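Local structure of 5-formyltetrahydrofolate cyclo-ligase family protein (Bacillus anthracis, 2JCB) at residues K159-M171 / N183-V195. The protein probably catalyses the ATP-dependent cyclisation of 5-formyltetrahydrofolate to 5,10-methenyltetrahydrofolate in folate metabolism, and binds ADP and magnesium. Numbering follows the deposited sequence.
Sequences KGKTLSLAYSFQM and NVEKIITEKGTMV
Thr162 and Glu185 hold each other where strands 161-165 and 186-189 begin to pair. Glu185 N donates to Thr162 OG1 at 2.9 Å, while Thr162 N answers to Glu185 OE1 at 3.1 Å, meeting it from above the carboxylate plane. With OG1 set between the backbone N and the carbonyl carbon (chi1 58°), the hydroxyl lies within reach of Glu185 N. Beyond this pair the strands run parallel: Ser164 N reaches Lys186 O at 2.8 Å, Ser164 O receives Ile188 N, and Ala166 N bonds to Ile188 O.

At the far end a second carboxylate takes over from the backbone. Ser168 N binds the syn lone pair of Glu190 OE1 (2.8 Å), and Ser168 OG donates a hydrogen bond to Glu190 OE2 (2.7 Å) from above the carboxylate plane. Glu190 bends at chi2 (-84°) to bring both oxygens to the serine. An ST turn, Lys191 N to Thr189 OG1, shapes the bend that leads into strand 192-195.

The two sheet faces pack differently. On one, Ile188 CD1 lies 3.9 Å from Leu165 CD2, the side chains side by side, and also touches Leu163 CD1; Ser42 of helix 29-44 adjoins Ile188. On the other, Met171 meets Ile187 and Met194 tip to tip, its SD 3.9 Å from Ile187 CG2, beside Tyr137. Ser164 OG on this face touches Val184 CG1 and is hydrogen-bonded to Val132 O.

The pairing extends the parallel part of the mixed sheet, consistent with the family's Rossmann-like clan, with 161-165 between 129-131 and 186-189. Strand 186-189 closely follows Asp181, a magnesium and ADP-pocket residue; the Val184 side chain lies about 10 Å from the bound ADP. The backbone bonds set the register, and the two carboxylates, each taking a backbone N-H just beyond them, are consistent with its being held at both ends.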
loop_
_atom_site.group_PDB
_atom_site.type_symbol
_atom_site.label_atom_id
_atom_site.label_comp_id
_atom_site.label_asym_id
_atom_site.label_seq_id
_atom_site.Cartn_x
_atom_site.Cartn_y
_atom_site.Cartn_z
ATOM N N LYS A 159 13.017 -4.772 6.602
ATOM C CA LYS A 159 13.913 -5.546 5.756
ATOM C C LYS A 159 13.304 -6.716 4.994
ATOM O O LYS A 159 14.029 -7.456 4.299
ATOM C CB LYS A 159 15.110 -6.033 6.587
ATOM C CG LYS A 159 15.887 -4.931 7.280
ATOM C CD LYS A 159 16.296 -3.832 6.309
ATOM C CE LYS A 159 17.315 -2.907 6.927
ATOM N NZ LYS A 159 17.369 -1.661 6.130
ATOM N N GLY A 160 11.999 -6.905 5.132
ATOM C CA GLY A 160 11.306 -7.959 4.441
ATOM C C GLY A 160 10.996 -7.608 3.006
ATOM O O GLY A 160 11.540 -6.672 2.440
ATOM N N LYS A 161 10.096 -8.362 2.412
ATOM C CA LYS A 161 9.697 -8.166 1.019
ATOM C C LYS A 161 8.610 -7.104 0.883
ATOM O O LYS A 161 7.744 -7.038 1.739
ATOM C CB LYS A 161 9.218 -9.498 0.452
ATOM C CG LYS A 161 10.385 -10.547 0.400
ATOM C CD LYS A 161 9.835 -11.897 0.028
ATOM C CE LYS A 161 10.772 -12.983 0.551
ATOM N NZ LYS A 161 11.808 -13.232 -0.478
ATOM N N THR A 162 8.641 -6.322 -0.190
ATOM C CA THR A 162 7.630 -5.297 -0.443
ATOM C C THR A 162 7.009 -5.463 -1.815
ATOM O O THR A 162 7.682 -5.863 -2.778
ATOM C CB THR A 162 8.186 -3.854 -0.381
ATOM O OG1 THR A 162 9.260 -3.664 -1.311
ATOM C CG2 THR A 162 8.686 -3.546 1.012
ATOM N N LEU A 163 5.733 -5.148 -1.916
ATOM C CA LEU A 163 5.120 -5.027 -3.227
ATOM C C LEU A 163 3.997 -4.058 -3.124
ATOM O O LEU A 163 3.443 -3.863 -2.073
ATOM C CB LEU A 163 4.648 -6.381 -3.820
ATOM C CG LEU A 163 3.474 -7.134 -3.267
ATOM C CD1 LEU A 163 2.068 -6.519 -3.790
ATOM C CD2 LEU A 163 3.621 -8.630 -3.636
ATOM N N SER A 164 3.669 -3.457 -4.261
ATOM C CA SER A 164 2.530 -2.549 -4.369
ATOM C C SER A 164 1.600 -3.051 -5.426
ATOM O O SER A 164 2.024 -3.726 -6.373
ATOM C CB SER A 164 2.966 -1.129 -4.666
ATOM O OG SER A 164 3.707 -0.547 -3.599
ATOM N N LEU A 165 0.308 -2.800 -5.201
ATOM C CA LEU A 165 -0.768 -3.084 -6.149
ATOM C C LEU A 165 -1.192 -1.766 -6.796
ATOM O O LEU A 165 -1.405 -0.791 -6.075
ATOM C CB LEU A 165 -1.937 -3.736 -5.395
ATOM C CG LEU A 165 -1.557 -4.926 -4.513
ATOM C CD1 LEU A 165 -2.719 -5.510 -3.631
ATOM C CD2 LEU A 165 -0.977 -6.041 -5.397
ATOM N N ALA A 166 -1.347 -1.710 -8.132
ATOM C CA ALA A 166 -1.638 -0.484 -8.815
ATOM C C ALA A 166 -2.403 -0.719 -10.092
ATOM O O ALA A 166 -2.150 -1.685 -10.785
ATOM C CB ALA A 166 -0.367 0.275 -9.088
ATOM N N TYR A 167 -3.331 0.179 -10.408
ATOM C CA TYR A 167 -3.903 0.186 -11.733
ATOM C C TYR A 167 -2.783 0.708 -12.654
ATOM O O TYR A 167 -1.906 1.504 -12.247
ATOM C CB TYR A 167 -5.062 1.178 -11.800
ATOM C CG TYR A 167 -6.113 0.932 -10.769
ATOM C CD1 TYR A 167 -6.960 -0.174 -10.888
ATOM C CD2 TYR A 167 -6.349 1.848 -9.718
ATOM C CE1 TYR A 167 -7.954 -0.397 -9.968
ATOM C CE2 TYR A 167 -7.386 1.632 -8.783
ATOM C CZ TYR A 167 -8.178 0.494 -8.927
ATOM O OH TYR A 167 -9.225 0.145 -8.058
ATOM N N SER A 168 -2.790 0.231 -13.891
ATOM C CA SER A 168 -1.745 0.627 -14.820
ATOM C C SER A 168 -1.630 2.148 -15.042
ATOM O O SER A 168 -0.532 2.643 -15.290
ATOM C CB SER A 168 -1.835 -0.168 -16.134
ATOM O OG SER A 168 -2.955 0.212 -16.854
ATOM N N PHE A 169 -2.743 2.884 -14.937
ATOM C CA PHE A 169 -2.715 4.335 -15.037
ATOM C C PHE A 169 -2.009 5.021 -13.838
ATOM O O PHE A 169 -1.756 6.220 -13.886
ATOM C CB PHE A 169 -4.122 4.922 -15.244
ATOM C CG PHE A 169 -4.988 4.884 -13.998
ATOM C CD1 PHE A 169 -4.819 5.844 -12.982
ATOM C CD2 PHE A 169 -5.984 3.906 -13.842
ATOM C CE1 PHE A 169 -5.604 5.858 -11.853
ATOM C CE2 PHE A 169 -6.791 3.903 -12.685
ATOM C CZ PHE A 169 -6.572 4.871 -11.674
ATOM N N GLN A 170 -1.732 4.283 -12.767
ATOM C CA GLN A 170 -0.922 4.823 -11.682
ATOM C C GLN A 170 0.544 4.757 -11.996
ATOM O O GLN A 170 1.353 5.376 -11.300
ATOM C CB GLN A 170 -1.190 4.026 -10.407
ATOM C CG GLN A 170 -2.549 4.280 -9.782
ATOM C CD GLN A 170 -2.773 3.396 -8.553
ATOM O OE1 GLN A 170 -3.468 2.401 -8.591
ATOM N NE2 GLN A 170 -2.203 3.836 -7.419
ATOM N N MET A 171 0.896 4.029 -13.060
ATOM C CA MET A 171 2.288 4.027 -13.558
ATOM C C MET A 171 2.631 5.283 -14.332
ATOM O O MET A 171 1.903 5.711 -15.264
ATOM C CB MET A 171 2.549 2.768 -14.407
ATOM C CG MET A 171 2.258 1.456 -13.704
ATOM S SD MET A 171 3.203 1.214 -12.180
ATOM C CE MET A 171 4.897 1.643 -12.631
ATOM N N ASN A 183 11.906 3.002 -2.359
ATOM C CA ASN A 183 11.314 2.254 -3.485
ATOM C C ASN A 183 10.697 0.955 -3.025
ATOM O O ASN A 183 11.082 0.420 -2.000
ATOM C CB ASN A 183 12.417 1.903 -4.498
ATOM C CG ASN A 183 12.958 3.116 -5.221
ATOM O OD1 ASN A 183 12.437 4.233 -5.102
ATOM N ND2 ASN A 183 14.040 2.914 -5.978
ATOM N N VAL A 184 9.790 0.419 -3.829
ATOM C CA VAL A 184 9.193 -0.915 -3.568
ATOM C C VAL A 184 9.832 -1.932 -4.532
ATOM O O VAL A 184 10.313 -1.543 -5.586
ATOM C CB VAL A 184 7.650 -0.939 -3.709
ATOM C CG1 VAL A 184 7.010 -0.081 -2.619
ATOM C CG2 VAL A 184 7.187 -0.426 -5.089
ATOM N N GLU A 185 9.830 -3.203 -4.151
ATOM C CA GLU A 185 10.511 -4.243 -4.916
ATOM C C GLU A 185 9.718 -4.756 -6.119
ATOM O O GLU A 185 10.294 -5.329 -7.035
ATOM C CB GLU A 185 10.839 -5.441 -4.028
ATOM C CG GLU A 185 11.934 -5.108 -3.073
ATOM C CD GLU A 185 12.131 -6.205 -2.025
ATOM O OE1 GLU A 185 11.214 -7.020 -1.745
ATOM O OE2 GLU A 185 13.220 -6.233 -1.456
ATOM N N LYS A 186 8.415 -4.642 -6.061
ATOM C CA LYS A 186 7.558 -5.184 -7.130
ATOM C C LYS A 186 6.268 -4.412 -7.190
ATOM O O LYS A 186 5.725 -4.001 -6.146
ATOM C CB LYS A 186 7.204 -6.636 -6.797
ATOM C CG LYS A 186 6.262 -7.286 -7.894
ATOM C CD LYS A 186 5.900 -8.713 -7.553
ATOM C CE LYS A 186 7.056 -9.665 -7.899
ATOM N NZ LYS A 186 6.696 -11.096 -7.646
ATOM N N ILE A 187 5.764 -4.204 -8.404
ATOM C CA ILE A 187 4.467 -3.523 -8.589
ATOM C C ILE A 187 3.631 -4.526 -9.442
ATOM O O ILE A 187 4.128 -5.029 -10.466
ATOM C CB ILE A 187 4.565 -2.109 -9.250
ATOM C CG1 ILE A 187 5.450 -1.161 -8.390
ATOM C CG2 ILE A 187 3.159 -1.487 -9.424
ATOM C CD1 ILE A 187 6.265 -0.260 -9.167
ATOM N N ILE A 188 2.417 -4.838 -9.002
ATOM C CA ILE A 188 1.476 -5.667 -9.759
ATOM C C ILE A 188 0.363 -4.755 -10.289
ATOM O O ILE A 188 -0.315 -4.092 -9.475
ATOM C CB ILE A 188 0.878 -6.733 -8.866
ATOM C CG1 ILE A 188 1.989 -7.581 -8.203
ATOM C CG2 ILE A 188 -0.054 -7.615 -9.671
ATOM C CD1 ILE A 188 1.456 -8.470 -7.205
ATOM N N THR A 189 0.154 -4.747 -11.604
ATOM C CA THR A 189 -0.950 -4.030 -12.244
ATOM C C THR A 189 -1.813 -5.063 -12.930
ATOM O O THR A 189 -1.532 -6.294 -12.852
ATOM C CB THR A 189 -0.471 -2.989 -13.294
ATOM O OG1 THR A 189 0.011 -3.680 -14.458
ATOM C CG2 THR A 189 0.629 -2.044 -12.726
ATOM N N GLU A 190 -2.834 -4.610 -13.661
ATOM C CA GLU A 190 -3.691 -5.592 -14.318
ATOM C C GLU A 190 -2.996 -6.134 -15.591
ATOM O O GLU A 190 -3.516 -7.050 -16.229
ATOM C CB GLU A 190 -5.056 -4.973 -14.677
ATOM C CG GLU A 190 -5.000 -3.910 -15.814
ATOM C CD GLU A 190 -4.619 -2.493 -15.365
ATOM O OE1 GLU A 190 -4.058 -2.253 -14.285
ATOM O OE2 GLU A 190 -4.872 -1.597 -16.161
ATOM N N LYS A 191 -1.901 -5.506 -15.989
ATOM C CA LYS A 191 -1.174 -5.843 -17.206
ATOM C C LYS A 191 0.090 -6.692 -16.928
ATOM O O LYS A 191 0.698 -7.178 -17.885
ATOM C CB LYS A 191 -0.707 -4.540 -17.905
ATOM C CG LYS A 191 -1.751 -3.641 -18.555
ATOM C CD LYS A 191 -1.041 -2.473 -19.185
ATOM C CE LYS A 191 -2.037 -1.512 -19.708
ATOM N NZ LYS A 191 -1.380 -0.594 -20.678
ATOM N N GLY A 192 0.475 -6.857 -15.661
ATOM C CA GLY A 192 1.697 -7.636 -15.343
ATOM C C GLY A 192 2.382 -7.130 -14.103
ATOM O O GLY A 192 1.738 -6.635 -13.165
ATOM N N THR A 193 3.712 -7.247 -14.097
ATOM C CA THR A 193 4.488 -6.893 -12.903
ATOM C C THR A 193 5.710 -6.118 -13.349
ATOM O O THR A 193 6.231 -6.326 -14.440
ATOM C CB THR A 193 4.950 -8.105 -12.089
ATOM O OG1 THR A 193 5.871 -8.916 -12.868
ATOM C CG2 THR A 193 3.777 -8.949 -11.598
ATOM N N MET A 194 6.168 -5.208 -12.473
ATOM C CA MET A 194 7.403 -4.462 -12.667
ATOM C C MET A 194 8.226 -4.918 -11.472
ATOM O O MET A 194 7.727 -4.945 -10.345
ATOM C CB MET A 194 7.140 -2.941 -12.653
ATOM C CG MET A 194 6.344 -2.356 -13.897
ATOM S SD MET A 194 4.493 -2.345 -13.845
ATOM C CE MET A 194 4.173 -1.382 -15.346
ATOM N N VAL A 195 9.448 -5.379 -11.723
ATOM C CA VAL A 195 10.257 -5.924 -10.635
ATOM C C VAL A 195 11.619 -5.261 -10.612
ATOM O O VAL A 195 12.166 -4.852 -11.659
ATOM C CB VAL A 195 10.384 -7.473 -10.722
ATOM C CG1 VAL A 195 10.995 -8.048 -9.467
ATOM C CG2 VAL A 195 9.034 -8.120 -10.950
HETATM O O HOH W 1 13.428 -7.828 0.329
HETATM O O HOH W 2 -5.594 1.160 -15.671
#